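Local coordinates for protein putative non-ribosomal peptide synthetase (Actinomadura parvosata subsp. kistnae, PDB 6M7L) that probably serves as a condensation-type domain of a non-ribosomal peptide assembly line, and is bound here to a second protein, at residues 167-172 / 392-397; 99-104 / 115-120; 196-201 / 206-211; 24-29 / 192-197; 270-275 / 414-419. All blocks are in the same frame, centred on the assembly; numbering follows the deposited sequence.

Interaction 1 (167-172 / 392-397); sequences AAYGAR and PGLRTS
The Tyr169 ring meets 392-397 at its edge, where the carbonyl oxygen of Pro392 lies near the ring plane, 3.2 Å from Tyr169 CE2. The methyl CD1 of Leu394 approaches the same ring obliquely, 3.7 Å from Tyr169 CE2, and the two side chains cross at about a right angle. With CG anti to the backbone N (chi1 177°), Tyr169 is carried from the helix toward the loop, while its hydroxyl is fixed by the backbone N of Asp57. At the next residue, Gly170, the helix backbone itself is the contact: Pro392 CG sits 3.6 Å from Gly170 CA. The missing side chain at Gly170 lets the pyrrolidine ring settle there, and the CA atoms of Gly170 and Pro392 come within 4.9 Å. The contact is thus apolar packing plus one carbonyl set against an aromatic edge. Gly393, at phi 91°, turns the chain between Pro392 and Leu394. Helix 155-172 packs against helix 58-71 through Ala168 and Tyr169, and the loop leads into strand 395-399, which pairs with strand 45-53 at the edge of the five-stranded sheet.

Interaction 2 (99-104 / 115-120); sequences PLEICP and ADRAGR
Glu101 and Arg117 join the first strand and the helix of a beta-alpha-beta unit (strand 100-102, helix 110-119, strand 130-136) through a two-point salt bridge. The side chains cross at about a right angle, yet their flat ends share one plane: carboxylate and guanidinium are only 1° apart. The arginine engages side-on, NH1 donating to Glu101 OE1 and NE to Glu101 OE2, each over 2.6 Å and each to the syn lone pair of its oxygen. The N-H...O angle is 155° in both. Glu101 extends from the strand with CG anti to its backbone N, whereas Arg117 bends at chi2 (-60°), which turns its NE edge to the acid. Its remaining terminal nitrogen, NH2, donates to Asp116 OD2 at 2.6 Å, somewhat out of the guanidinium plane. That same oxygen forms a longer salt bridge with Arg120 NE, 3.4 Å away, so four residues make one network. Asp116 OD2 thus bridges the two arginines, and its charge probably balances part of theirs. Beyond the network, Glu101 OE2 accepts a bond from His133 ND1, which ties the neighbouring strand 130-136 to the acid, and Cys103 SG lies 3.8 Å from Arg117 NH1. Arg120 lies over one face of Arg117: its NH2 stands 3.3 Å above the Arg117 guanidinium plane, offset toward the rim, while Arg117 CD lies under the centre of the Arg120 guanidinium.

Interaction 3 (196-201 / 206-211); sequences ELLAGA and SLIWDQ
Gly200 and Ala201 bring the loop 196-201 alongside the first turn of helix 207-218, with CA separations of 6.2 Å for Gly200-Ser206 and 5.1 Å for Ala201-Trp209. Ser206 holds the N-cap position, and its hydroxyl is anti to the backbone N (chi1 167°), a setting that points it across to the loop. There Ser206 OG donates to Gly200 O over 3.0 Å, reaching that oxygen at a C=O...donor angle of 124° and tilted 25° from the carbonyl plane. Ile208, the residue with the most surface covered here, works with both branches. Its CD1 methyl fits between two loop side chains, 3.7 Å from Leu198 CG and equally 3.7 Å from Ala201 CB, and it also faces Leu198 O. The shorter branch, CG2, lies against the Gly200 carbonyl. Leu198 and Ile208 cross at about a right angle, the CD1 methyl of Ile208 meeting the branch carbon CG of Leu198. Trp209 adds an edge: its CD1 is 3.2 Å from Ala201 O, which lies in the indole plane. Leu198 also packs on Pro352, and Gln211 NE2 is bonded to Asp350 OD1. Two successive loop carbonyls, of Gly200 and Ala201, thus lie near the first turn of the helix; one is bonded by the N-cap hydroxyl and the other merely lies at the edge of the indole, while Ile208 supplies the apolar filling between the polar points.

Interaction 4 (24-29 / 192-197); sequences VTARQR and LWEREL
The carboxylate of Glu194 presses on the N-terminus of helix 26-34, and this is the tight part of the contact. Ala26 N donates to Glu194 OE2 at 3.0 Å with an N-H...O angle of 166°, nearly straight, although the donor comes from above the carboxylate plane, 47° out of it. The other oxygen, Glu194 OE1, is laid against Thr25, 3.2 Å from CB and 3.3 Å from CG2. An extended chain, with CG anti to the backbone N, carries Glu194 across from its own helix. Thr25 is already committed to a capping box: Gln28 N donates to Thr25 OG1 over 3.1 Å, and Gln28 OE1 accepts from Thr25 N on a lone pair in its carbonyl plane. The carboxylate therefore supplements the cap at the first turn, where the helix end would probably stabilise its negative charge. By contrast, Trp193, Arg195 and Glu196, on the same helix as Glu194, are exposed, Arg195 lying on Pro23. Thr25 also packs on Phe187 and Ala191 of that helix, while Ala26 touches Glu354 and Arg355 of helix 353-360, so the start of helix 26-34 packs against both helices 187-196 and 353-360.

Interaction 5 (270-275 / 414-419); sequences GTMFTA and LLDHRT
Met272 loses the most surface to this contact, and it meets Asp416 with its stem: CB and CG each lie 3.4 Å from Asp416 OD2. The two side chains cross obliquely. Bends at chi2 (-55°) and chi3 (-61°) fold the rest of Met272 back, and the residue also packs on His258, Leu261 and Leu262 of helix 255-267 and on Leu427. Asp416, with CG anti to its backbone N, points from the strand toward the helix. These residues join the start of helix 272-288 to strand 410-418, an inner strand of the four-stranded mixed sheet in the C-terminal half of this chloramphenicol acetyltransferase-like fold. Arg418, two residues along the same strand, braces the acid: its NE donates to Asp416 OD1 over 3.1 Å at 170°, in the guanidinium plane but from above the carboxylate plane. A second, weak bond runs from Arg418 NH1 to Asp416 OD2 over 3.0 Å, and that NH1 lies 3.6 Å from Met272 CG. The other terminal nitrogen, NH2, is bonded to Gly422 O, which helps to fix the rotation of the guanidinium. Asp416 OD1 additionally receives a weak bond from His258 NE2.

Interactions 1 and 5 are buried, interactions 2 and 4 only partly so, and interaction 3 lies at the surface. Interactions 1 and 2 reach the same five-stranded sheet at its two outermost strands, their centres about 21 Å apart; the first is apolar packing with one carbonyl at an aromatic edge, the second relies on a charge network. Interaction 5 belongs to the other, four-stranded sheet, and there the salt bridge runs within one strand while methionine carbons make the crossing. Interactions 3 and 4 share Glu196 and Leu197, with centres about 12 Å apart: both lie at the start of a helix, where in one the N-cap serine bonds a loop carbonyl and in the other a carboxylate accepts from a first-turn N-H.

Interaction 1 (167-172 / 392-397)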
# COMPACT_ATOMS: atom_id res chain seq x y z
N ALA A 167 1.23 -0.01 -13.91
CA ALA A 167 2.62 0.04 -14.35
C ALA A 167 2.73 -0.12 -15.86
O ALA A 167 3.52 0.57 -16.52
CB ALA A 167 3.44 -1.03 -13.63
N ALA A 168 1.93 -1.02 -16.44
CA ALA A 168 1.99 -1.25 -17.88
C ALA A 168 1.38 -0.09 -18.65
O ALA A 168 1.86 0.26 -19.73
CB ALA A 168 1.29 -2.56 -18.23
N TYR A 169 0.32 0.52 -18.11
CA TYR A 169 -0.32 1.63 -18.82
C TYR A 169 0.59 2.85 -18.86
O TYR A 169 0.65 3.54 -19.89
CB TYR A 169 -1.66 1.98 -18.18
CG TYR A 169 -2.33 3.16 -18.84
CD1 TYR A 169 -2.91 3.03 -20.09
CD2 TYR A 169 -2.38 4.40 -18.21
CE1 TYR A 169 -3.53 4.11 -20.70
CE2 TYR A 169 -2.99 5.48 -18.81
CZ TYR A 169 -3.57 5.33 -20.06
OH TYR A 169 -4.18 6.40 -20.66
N GLY A 170 1.28 3.14 -17.76
CA GLY A 170 2.18 4.29 -17.75
C GLY A 170 3.26 4.20 -18.81
O GLY A 170 3.63 5.21 -19.41
N ALA A 171 3.76 2.99 -19.06
CA ALA A 171 4.73 2.81 -20.13
C ALA A 171 4.07 2.83 -21.50
O ALA A 171 4.61 3.43 -22.44
CB ALA A 171 5.49 1.50 -19.92
N ARG A 172 2.91 2.19 -21.63
CA ARG A 172 2.23 2.13 -22.93
C ARG A 172 1.74 3.50 -23.36
O ARG A 172 1.79 3.83 -24.55
CB ARG A 172 1.07 1.14 -22.87
CG ARG A 172 1.50 -0.32 -22.85
CD ARG A 172 1.94 -0.79 -24.23
NE ARG A 172 2.54 -2.12 -24.17
CZ ARG A 172 2.85 -2.85 -25.25
NH1 ARG A 172 2.61 -2.37 -26.46
NH2 ARG A 172 3.39 -4.05 -25.10
N PRO A 392 -1.11 6.03 -14.42
CA PRO A 392 -0.41 7.27 -14.77
C PRO A 392 -1.15 8.08 -15.83
O PRO A 392 -1.53 7.56 -16.88
CB PRO A 392 0.94 6.77 -15.29
CG PRO A 392 1.16 5.50 -14.55
CD PRO A 392 -0.21 4.87 -14.40
N GLY A 393 -1.38 9.35 -15.53
CA GLY A 393 -2.08 10.25 -16.43
C GLY A 393 -3.58 10.31 -16.25
O GLY A 393 -4.23 11.10 -16.95
N LEU A 394 -4.15 9.52 -15.34
CA LEU A 394 -5.59 9.48 -15.14
C LEU A 394 -5.90 9.55 -13.65
O LEU A 394 -5.24 8.90 -12.83
CB LEU A 394 -6.19 8.20 -15.73
CG LEU A 394 -6.06 8.01 -17.25
CD1 LEU A 394 -6.37 6.57 -17.63
CD2 LEU A 394 -6.97 8.98 -17.99
N ARG A 395 -6.92 10.34 -13.31
CA ARG A 395 -7.44 10.37 -11.94
C ARG A 395 -8.18 9.07 -11.67
O ARG A 395 -9.25 8.83 -12.22
CB ARG A 395 -8.35 11.59 -11.77
CG ARG A 395 -8.92 11.77 -10.38
CD ARG A 395 -9.58 13.14 -10.25
NE ARG A 395 -8.61 14.23 -10.29
CZ ARG A 395 -8.92 15.52 -10.34
NH1 ARG A 395 -10.19 15.90 -10.36
NH2 ARG A 395 -7.97 16.44 -10.37
N THR A 396 -7.59 8.22 -10.83
CA THR A 396 -8.07 6.86 -10.60
C THR A 396 -8.76 6.76 -9.25
O THR A 396 -8.22 7.22 -8.24
CB THR A 396 -6.92 5.86 -10.67
OG1 THR A 396 -6.17 6.07 -11.88
CG2 THR A 396 -7.45 4.43 -10.66
N SER A 397 -9.95 6.15 -9.23
CA SER A 397 -10.67 5.91 -7.99
C SER A 397 -11.56 4.69 -8.15
O SER A 397 -12.09 4.46 -9.25
CB SER A 397 -11.52 7.13 -7.59
OG SER A 397 -12.49 7.42 -8.58

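Interaction 2 (99-104 / 115-120)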
# COMPACT_ATOMS: atom_id res chain seq x y z
N PRO A 99 -9.94 -10.12 -23.78
CA PRO A 99 -10.84 -9.28 -24.56
C PRO A 99 -11.12 -7.97 -23.85
O PRO A 99 -11.09 -7.88 -22.63
CB PRO A 99 -12.11 -10.13 -24.68
CG PRO A 99 -12.03 -11.11 -23.55
CD PRO A 99 -10.57 -11.37 -23.33
N LEU A 100 -11.37 -6.93 -24.65
CA LEU A 100 -11.65 -5.59 -24.14
C LEU A 100 -12.92 -5.08 -24.80
O LEU A 100 -12.89 -4.60 -25.94
CB LEU A 100 -10.48 -4.65 -24.41
CG LEU A 100 -10.72 -3.17 -24.09
CD1 LEU A 100 -11.09 -2.97 -22.62
CD2 LEU A 100 -9.51 -2.33 -24.46
N GLU A 101 -14.04 -5.18 -24.09
CA GLU A 101 -15.29 -4.60 -24.57
C GLU A 101 -15.28 -3.10 -24.34
O GLU A 101 -14.86 -2.61 -23.28
CB GLU A 101 -16.49 -5.23 -23.86
CG GLU A 101 -17.81 -4.55 -24.20
CD GLU A 101 -18.96 -5.04 -23.35
OE1 GLU A 101 -20.13 -4.71 -23.68
OE2 GLU A 101 -18.71 -5.75 -22.36
N ILE A 102 -15.74 -2.36 -25.35
CA ILE A 102 -15.92 -0.92 -25.26
C ILE A 102 -17.41 -0.66 -25.38
O ILE A 102 -17.99 -0.82 -26.46
CB ILE A 102 -15.11 -0.18 -26.34
CG1 ILE A 102 -13.61 -0.36 -26.08
CG2 ILE A 102 -15.49 1.29 -26.37
CD1 ILE A 102 -12.73 0.24 -27.15
N CYS A 103 -18.03 -0.25 -24.27
CA CYS A 103 -19.49 -0.16 -24.17
C CYS A 103 -19.88 1.23 -23.69
O CYS A 103 -19.98 1.48 -22.48
CB CYS A 103 -20.03 -1.24 -23.23
SG CYS A 103 -21.78 -1.11 -22.86
N PRO A 104 -20.09 2.17 -24.61
CA PRO A 104 -20.50 3.52 -24.22
C PRO A 104 -21.76 3.49 -23.37
O PRO A 104 -22.72 2.78 -23.67
CB PRO A 104 -20.74 4.23 -25.56
CG PRO A 104 -19.87 3.49 -26.52
CD PRO A 104 -19.89 2.05 -26.07
N ALA A 115 -22.68 -5.13 -12.92
CA ALA A 115 -23.15 -6.39 -12.36
C ALA A 115 -23.26 -7.47 -13.43
O ALA A 115 -22.83 -8.61 -13.23
CB ALA A 115 -24.49 -6.19 -11.66
N ASP A 116 -23.84 -7.12 -14.59
CA ASP A 116 -23.99 -8.09 -15.66
C ASP A 116 -22.63 -8.57 -16.17
O ASP A 116 -22.40 -9.78 -16.30
CB ASP A 116 -24.80 -7.49 -16.81
CG ASP A 116 -24.73 -8.32 -18.07
OD1 ASP A 116 -25.39 -9.39 -18.11
OD2 ASP A 116 -24.01 -7.92 -19.01
N ARG A 117 -21.73 -7.64 -16.47
CA ARG A 117 -20.43 -8.02 -17.01
C ARG A 117 -19.60 -8.79 -15.99
O ARG A 117 -18.80 -9.65 -16.37
CB ARG A 117 -19.67 -6.78 -17.49
CG ARG A 117 -20.36 -5.99 -18.58
CD ARG A 117 -20.60 -6.82 -19.83
NE ARG A 117 -20.95 -5.98 -20.98
CZ ARG A 117 -22.19 -5.63 -21.30
NH1 ARG A 117 -22.41 -4.86 -22.36
NH2 ARG A 117 -23.21 -6.05 -20.57
N ALA A 118 -19.77 -8.49 -14.70
CA ALA A 118 -19.03 -9.24 -13.68
C ALA A 118 -19.56 -10.66 -13.54
O ALA A 118 -18.80 -11.56 -13.15
CB ALA A 118 -19.10 -8.51 -12.34
N GLY A 119 -20.84 -10.88 -13.85
CA GLY A 119 -21.44 -12.19 -13.71
C GLY A 119 -21.38 -13.07 -14.93
O GLY A 119 -21.63 -14.27 -14.82
N ARG A 120 -21.06 -12.51 -16.10
CA ARG A 120 -21.03 -13.30 -17.33
C ARG A 120 -20.07 -14.47 -17.17
O ARG A 120 -18.90 -14.27 -16.81
CB ARG A 120 -20.61 -12.44 -18.52
CG ARG A 120 -21.67 -11.49 -19.04
CD ARG A 120 -21.23 -10.84 -20.33
NE ARG A 120 -22.32 -10.09 -20.96
CZ ARG A 120 -22.18 -9.37 -22.07
NH1 ARG A 120 -21.01 -9.29 -22.67
NH2 ARG A 120 -23.23 -8.72 -22.56

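Interaction 3 (196-201 / 206-211)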
# COMPACT_ATOMS: atom_id res chain seq x y z
N GLU A 196 3.67 -31.98 -6.28
CA GLU A 196 4.80 -32.68 -5.67
C GLU A 196 4.54 -32.94 -4.20
O GLU A 196 4.09 -34.03 -3.83
CB GLU A 196 6.08 -31.87 -5.85
CG GLU A 196 7.33 -32.71 -6.00
CD GLU A 196 7.40 -33.43 -7.34
OE1 GLU A 196 6.93 -34.58 -7.43
OE2 GLU A 196 7.91 -32.83 -8.30
N LEU A 197 4.81 -31.95 -3.34
CA LEU A 197 4.62 -32.12 -1.90
C LEU A 197 3.14 -32.28 -1.59
O LEU A 197 2.50 -31.37 -1.03
CB LEU A 197 5.24 -30.96 -1.13
CG LEU A 197 6.76 -30.81 -1.27
CD1 LEU A 197 7.35 -29.96 -0.15
CD2 LEU A 197 7.45 -32.16 -1.34
N LEU A 198 2.60 -33.45 -1.93
CA LEU A 198 1.18 -33.80 -1.84
C LEU A 198 1.02 -35.18 -2.44
O LEU A 198 0.02 -35.87 -2.21
CB LEU A 198 0.30 -32.79 -2.57
CG LEU A 198 -1.11 -32.50 -2.06
CD1 LEU A 198 -1.06 -31.29 -1.14
CD2 LEU A 198 -2.07 -32.28 -3.21
N ALA A 199 2.01 -35.59 -3.24
CA ALA A 199 1.98 -36.90 -3.89
C ALA A 199 2.08 -38.04 -2.89
O ALA A 199 1.70 -39.17 -3.22
CB ALA A 199 3.12 -37.00 -4.90
N GLY A 200 2.56 -37.78 -1.68
CA GLY A 200 2.61 -38.79 -0.64
C GLY A 200 1.31 -38.90 0.12
O GLY A 200 1.30 -39.11 1.33
N ALA A 201 0.19 -38.74 -0.59
CA ALA A 201 -1.12 -38.83 0.05
C ALA A 201 -1.38 -40.25 0.56
O ALA A 201 -1.86 -40.43 1.68
CB ALA A 201 -2.22 -38.40 -0.92
N SER A 206 3.04 -40.24 6.27
CA SER A 206 3.60 -39.18 5.44
C SER A 206 3.16 -37.81 5.96
O SER A 206 2.27 -37.70 6.81
CB SER A 206 3.18 -39.35 3.98
OG SER A 206 3.47 -38.18 3.23
N LEU A 207 3.80 -36.76 5.44
CA LEU A 207 3.49 -35.40 5.88
C LEU A 207 2.03 -35.06 5.62
O LEU A 207 1.28 -34.75 6.55
CB LEU A 207 4.42 -34.41 5.17
CG LEU A 207 4.09 -32.92 5.28
CD1 LEU A 207 3.96 -32.49 6.74
CD2 LEU A 207 5.15 -32.09 4.57
N ILE A 208 1.61 -35.11 4.35
CA ILE A 208 0.22 -34.82 4.03
C ILE A 208 -0.69 -35.95 4.52
O ILE A 208 -1.84 -35.70 4.91
CB ILE A 208 0.07 -34.57 2.51
CG1 ILE A 208 -1.38 -34.76 2.07
CG2 ILE A 208 1.04 -35.46 1.73
CD1 ILE A 208 -1.53 -35.08 0.58
N TRP A 209 -0.20 -37.19 4.52
CA TRP A 209 -0.97 -38.30 5.08
C TRP A 209 -1.31 -38.04 6.54
O TRP A 209 -2.44 -38.29 6.98
CB TRP A 209 -0.20 -39.61 4.94
CG TRP A 209 -0.95 -40.83 5.39
CD1 TRP A 209 -1.60 -41.74 4.60
CD2 TRP A 209 -1.11 -41.30 6.74
NE1 TRP A 209 -2.16 -42.73 5.36
CE2 TRP A 209 -1.88 -42.48 6.68
CE3 TRP A 209 -0.69 -40.83 7.99
CZ2 TRP A 209 -2.23 -43.20 7.82
CZ3 TRP A 209 -1.04 -41.55 9.12
CH2 TRP A 209 -1.80 -42.72 9.03
N ASP A 210 -0.34 -37.55 7.32
CA ASP A 210 -0.63 -37.16 8.69
C ASP A 210 -1.71 -36.09 8.73
O ASP A 210 -2.57 -36.09 9.62
CB ASP A 210 0.64 -36.64 9.39
CG ASP A 210 1.25 -37.67 10.33
OD1 ASP A 210 2.49 -37.65 10.50
OD2 ASP A 210 0.49 -38.50 10.88
N GLN A 211 -1.69 -35.17 7.77
CA GLN A 211 -2.67 -34.09 7.76
C GLN A 211 -4.04 -34.57 7.28
O GLN A 211 -5.07 -34.18 7.84
CB GLN A 211 -2.17 -32.93 6.89
CG GLN A 211 -1.58 -31.82 7.73
CD GLN A 211 -0.55 -31.00 6.99
OE1 GLN A 211 -0.70 -30.68 5.82
NE2 GLN A 211 0.52 -30.65 7.69

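Interaction 4 (24-29 / 192-197)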
# COMPACT_ATOMS: atom_id res chain seq x y z
N VAL A 24 -3.23 -28.81 -12.90
CA VAL A 24 -3.89 -27.74 -12.19
C VAL A 24 -3.80 -28.03 -10.70
O VAL A 24 -3.30 -29.07 -10.27
CB VAL A 24 -5.36 -27.57 -12.64
CG1 VAL A 24 -5.44 -27.46 -14.16
CG2 VAL A 24 -6.23 -28.72 -12.13
N THR A 25 -4.28 -27.09 -9.88
CA THR A 25 -4.26 -27.24 -8.44
C THR A 25 -5.62 -27.73 -7.94
O THR A 25 -6.61 -27.76 -8.68
CB THR A 25 -3.89 -25.92 -7.76
OG1 THR A 25 -4.91 -24.95 -8.00
CG2 THR A 25 -2.57 -25.40 -8.31
N ALA A 26 -5.65 -28.11 -6.67
CA ALA A 26 -6.90 -28.55 -6.06
C ALA A 26 -7.95 -27.46 -6.11
O ALA A 26 -9.12 -27.72 -6.43
CB ALA A 26 -6.65 -28.99 -4.61
N ARG A 27 -7.56 -26.22 -5.82
CA ARG A 27 -8.50 -25.11 -5.92
C ARG A 27 -8.93 -24.88 -7.36
O ARG A 27 -10.12 -24.68 -7.63
CB ARG A 27 -7.89 -23.84 -5.33
CG ARG A 27 -8.71 -22.60 -5.63
CD ARG A 27 -8.45 -21.49 -4.63
NE ARG A 27 -9.57 -20.56 -4.61
CZ ARG A 27 -10.65 -20.72 -3.86
NH1 ARG A 27 -11.63 -19.82 -3.90
NH2 ARG A 27 -10.75 -21.77 -3.06
N GLN A 28 -7.98 -24.90 -8.29
CA GLN A 28 -8.33 -24.77 -9.70
C GLN A 28 -9.27 -25.89 -10.14
O GLN A 28 -10.21 -25.66 -10.92
CB GLN A 28 -7.07 -24.78 -10.56
CG GLN A 28 -6.26 -23.51 -10.48
CD GLN A 28 -5.06 -23.55 -11.40
OE1 GLN A 28 -4.31 -24.53 -11.41
NE2 GLN A 28 -4.87 -22.50 -12.18
N ARG A 29 -9.02 -27.11 -9.66
CA ARG A 29 -9.89 -28.24 -9.99
C ARG A 29 -11.33 -27.95 -9.57
O ARG A 29 -12.27 -28.14 -10.35
CB ARG A 29 -9.37 -29.50 -9.31
CG ARG A 29 -10.29 -30.70 -9.39
CD ARG A 29 -10.48 -31.19 -10.81
NE ARG A 29 -11.41 -32.32 -10.86
CZ ARG A 29 -11.84 -32.89 -11.97
NH1 ARG A 29 -11.45 -32.44 -13.16
NH2 ARG A 29 -12.68 -33.91 -11.90
N LEU A 192 2.93 -27.32 -10.05
CA LEU A 192 3.82 -28.47 -9.93
C LEU A 192 4.25 -28.67 -8.48
O LEU A 192 4.32 -29.81 -8.00
CB LEU A 192 5.04 -28.29 -10.83
CG LEU A 192 4.77 -28.06 -12.32
CD1 LEU A 192 6.02 -27.54 -13.01
CD2 LEU A 192 4.29 -29.34 -12.98
N TRP A 193 4.55 -27.58 -7.77
CA TRP A 193 4.91 -27.69 -6.36
C TRP A 193 3.78 -28.32 -5.55
O TRP A 193 4.02 -29.08 -4.61
CB TRP A 193 5.27 -26.32 -5.80
CG TRP A 193 5.46 -26.30 -4.30
CD1 TRP A 193 6.61 -26.55 -3.62
CD2 TRP A 193 4.46 -26.01 -3.31
NE1 TRP A 193 6.39 -26.44 -2.26
CE2 TRP A 193 5.08 -26.10 -2.05
CE3 TRP A 193 3.10 -25.67 -3.37
CZ2 TRP A 193 4.39 -25.88 -0.86
CZ3 TRP A 193 2.42 -25.45 -2.19
CH2 TRP A 193 3.06 -25.55 -0.95
N GLU A 194 2.53 -28.00 -5.90
CA GLU A 194 1.41 -28.64 -5.23
C GLU A 194 1.29 -30.10 -5.63
O GLU A 194 0.99 -30.96 -4.79
CB GLU A 194 0.11 -27.90 -5.52
CG GLU A 194 -1.11 -28.52 -4.85
CD GLU A 194 -2.34 -27.64 -4.90
OE1 GLU A 194 -2.18 -26.42 -5.15
OE2 GLU A 194 -3.46 -28.15 -4.69
N ARG A 195 1.51 -30.42 -6.91
CA ARG A 195 1.46 -31.82 -7.31
C ARG A 195 2.56 -32.63 -6.66
O ARG A 195 2.41 -33.84 -6.46
CB ARG A 195 1.54 -31.94 -8.84
CG ARG A 195 1.14 -33.32 -9.37
CD ARG A 195 1.29 -33.40 -10.88
NE ARG A 195 2.69 -33.27 -11.29
CZ ARG A 195 3.10 -33.26 -12.55
NH1 ARG A 195 4.39 -33.14 -12.83
NH2 ARG A 195 2.22 -33.37 -13.54
N GLU A 196 3.67 -31.98 -6.28
CA GLU A 196 4.80 -32.68 -5.67
C GLU A 196 4.54 -32.94 -4.20
O GLU A 196 4.09 -34.03 -3.83
CB GLU A 196 6.08 -31.87 -5.85
CG GLU A 196 7.33 -32.71 -6.00
CD GLU A 196 7.40 -33.43 -7.34
OE1 GLU A 196 6.93 -34.58 -7.43
OE2 GLU A 196 7.91 -32.83 -8.30
N LEU A 197 4.81 -31.95 -3.34
CA LEU A 197 4.62 -32.12 -1.90
C LEU A 197 3.14 -32.28 -1.59
O LEU A 197 2.50 -31.37 -1.03
CB LEU A 197 5.24 -30.96 -1.13
CG LEU A 197 6.76 -30.81 -1.27
CD1 LEU A 197 7.35 -29.96 -0.15
CD2 LEU A 197 7.45 -32.16 -1.34

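Interaction 5 (270-275 / 414-419)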
# COMPACT_ATOMS: atom_id res chain seq x y z
N GLY A 270 -6.04 -16.36 23.82
CA GLY A 270 -6.58 -16.30 22.49
C GLY A 270 -6.57 -14.89 21.93
O GLY A 270 -6.12 -13.94 22.57
N THR A 271 -7.06 -14.78 20.70
CA THR A 271 -7.14 -13.51 19.99
C THR A 271 -8.59 -13.03 19.94
O THR A 271 -9.51 -13.73 20.37
CB THR A 271 -6.58 -13.66 18.57
OG1 THR A 271 -7.39 -14.59 17.83
CG2 THR A 271 -5.15 -14.17 18.61
N MET A 272 -8.77 -11.82 19.42
CA MET A 272 -10.13 -11.33 19.19
C MET A 272 -10.88 -12.23 18.22
O MET A 272 -12.09 -12.42 18.35
CB MET A 272 -10.10 -9.90 18.67
CG MET A 272 -10.29 -8.85 19.75
SD MET A 272 -11.81 -9.13 20.68
CE MET A 272 -13.04 -8.98 19.39
N PHE A 273 -10.17 -12.80 17.24
CA PHE A 273 -10.78 -13.80 16.37
C PHE A 273 -11.35 -14.95 17.18
O PHE A 273 -12.47 -15.41 16.93
CB PHE A 273 -9.75 -14.32 15.36
CG PHE A 273 -10.31 -15.29 14.35
CD1 PHE A 273 -10.30 -16.65 14.59
CD2 PHE A 273 -10.83 -14.83 13.15
CE1 PHE A 273 -10.82 -17.54 13.66
CE2 PHE A 273 -11.35 -15.71 12.22
CZ PHE A 273 -11.34 -17.07 12.47
N THR A 274 -10.60 -15.43 18.18
CA THR A 274 -11.09 -16.51 19.02
C THR A 274 -12.33 -16.09 19.80
O THR A 274 -13.24 -16.90 20.02
CB THR A 274 -9.98 -16.97 19.98
OG1 THR A 274 -8.78 -17.21 19.24
CG2 THR A 274 -10.39 -18.25 20.69
N ALA A 275 -12.39 -14.83 20.22
CA ALA A 275 -13.55 -14.35 20.97
C ALA A 275 -14.80 -14.31 20.10
O ALA A 275 -15.88 -14.74 20.53
CB ALA A 275 -13.26 -12.98 21.57
N LEU A 414 -15.05 -8.63 9.98
CA LEU A 414 -15.01 -7.61 11.01
C LEU A 414 -13.63 -6.95 11.07
O LEU A 414 -12.61 -7.61 10.87
CB LEU A 414 -15.36 -8.20 12.38
CG LEU A 414 -16.81 -8.68 12.51
CD1 LEU A 414 -17.00 -9.47 13.79
CD2 LEU A 414 -17.75 -7.50 12.46
N LEU A 415 -13.63 -5.65 11.35
CA LEU A 415 -12.41 -4.89 11.58
C LEU A 415 -12.17 -4.74 13.07
O LEU A 415 -13.06 -4.27 13.80
CB LEU A 415 -12.48 -3.52 10.91
CG LEU A 415 -12.15 -3.45 9.42
CD1 LEU A 415 -12.52 -2.09 8.86
CD2 LEU A 415 -10.67 -3.74 9.20
N ASP A 416 -10.98 -5.14 13.53
CA ASP A 416 -10.62 -5.08 14.94
C ASP A 416 -9.90 -3.76 15.20
O ASP A 416 -8.67 -3.67 15.21
CB ASP A 416 -9.77 -6.28 15.32
CG ASP A 416 -9.49 -6.38 16.80
OD1 ASP A 416 -10.11 -5.62 17.57
OD2 ASP A 416 -8.65 -7.21 17.20
N HIS A 417 -10.69 -2.71 15.41
CA HIS A 417 -10.14 -1.38 15.65
C HIS A 417 -9.45 -1.31 17.01
O HIS A 417 -9.95 -1.84 18.01
CB HIS A 417 -11.24 -0.32 15.57
CG HIS A 417 -11.73 -0.05 14.18
ND1 HIS A 417 -10.88 -0.00 13.09
CD2 HIS A 417 -12.97 0.18 13.71
CE1 HIS A 417 -11.59 0.25 12.01
NE2 HIS A 417 -12.86 0.37 12.35
N ARG A 418 -8.30 -0.65 17.04
CA ARG A 418 -7.51 -0.52 18.26
C ARG A 418 -7.02 0.91 18.42
O ARG A 418 -6.82 1.63 17.44
CB ARG A 418 -6.30 -1.47 18.25
CG ARG A 418 -6.65 -2.95 18.18
CD ARG A 418 -7.43 -3.40 19.39
NE ARG A 418 -7.69 -4.84 19.36
CZ ARG A 418 -6.91 -5.75 19.92
NH1 ARG A 418 -7.22 -7.04 19.83
NH2 ARG A 418 -5.82 -5.38 20.59
N THR A 419 -6.85 1.31 19.68
CA THR A 419 -6.11 2.52 19.99
C THR A 419 -4.62 2.26 19.81
O THR A 419 -4.18 1.11 19.73
CB THR A 419 -6.42 3.00 21.41
OG1 THR A 419 -7.81 2.80 21.69
CG2 THR A 419 -6.10 4.48 21.58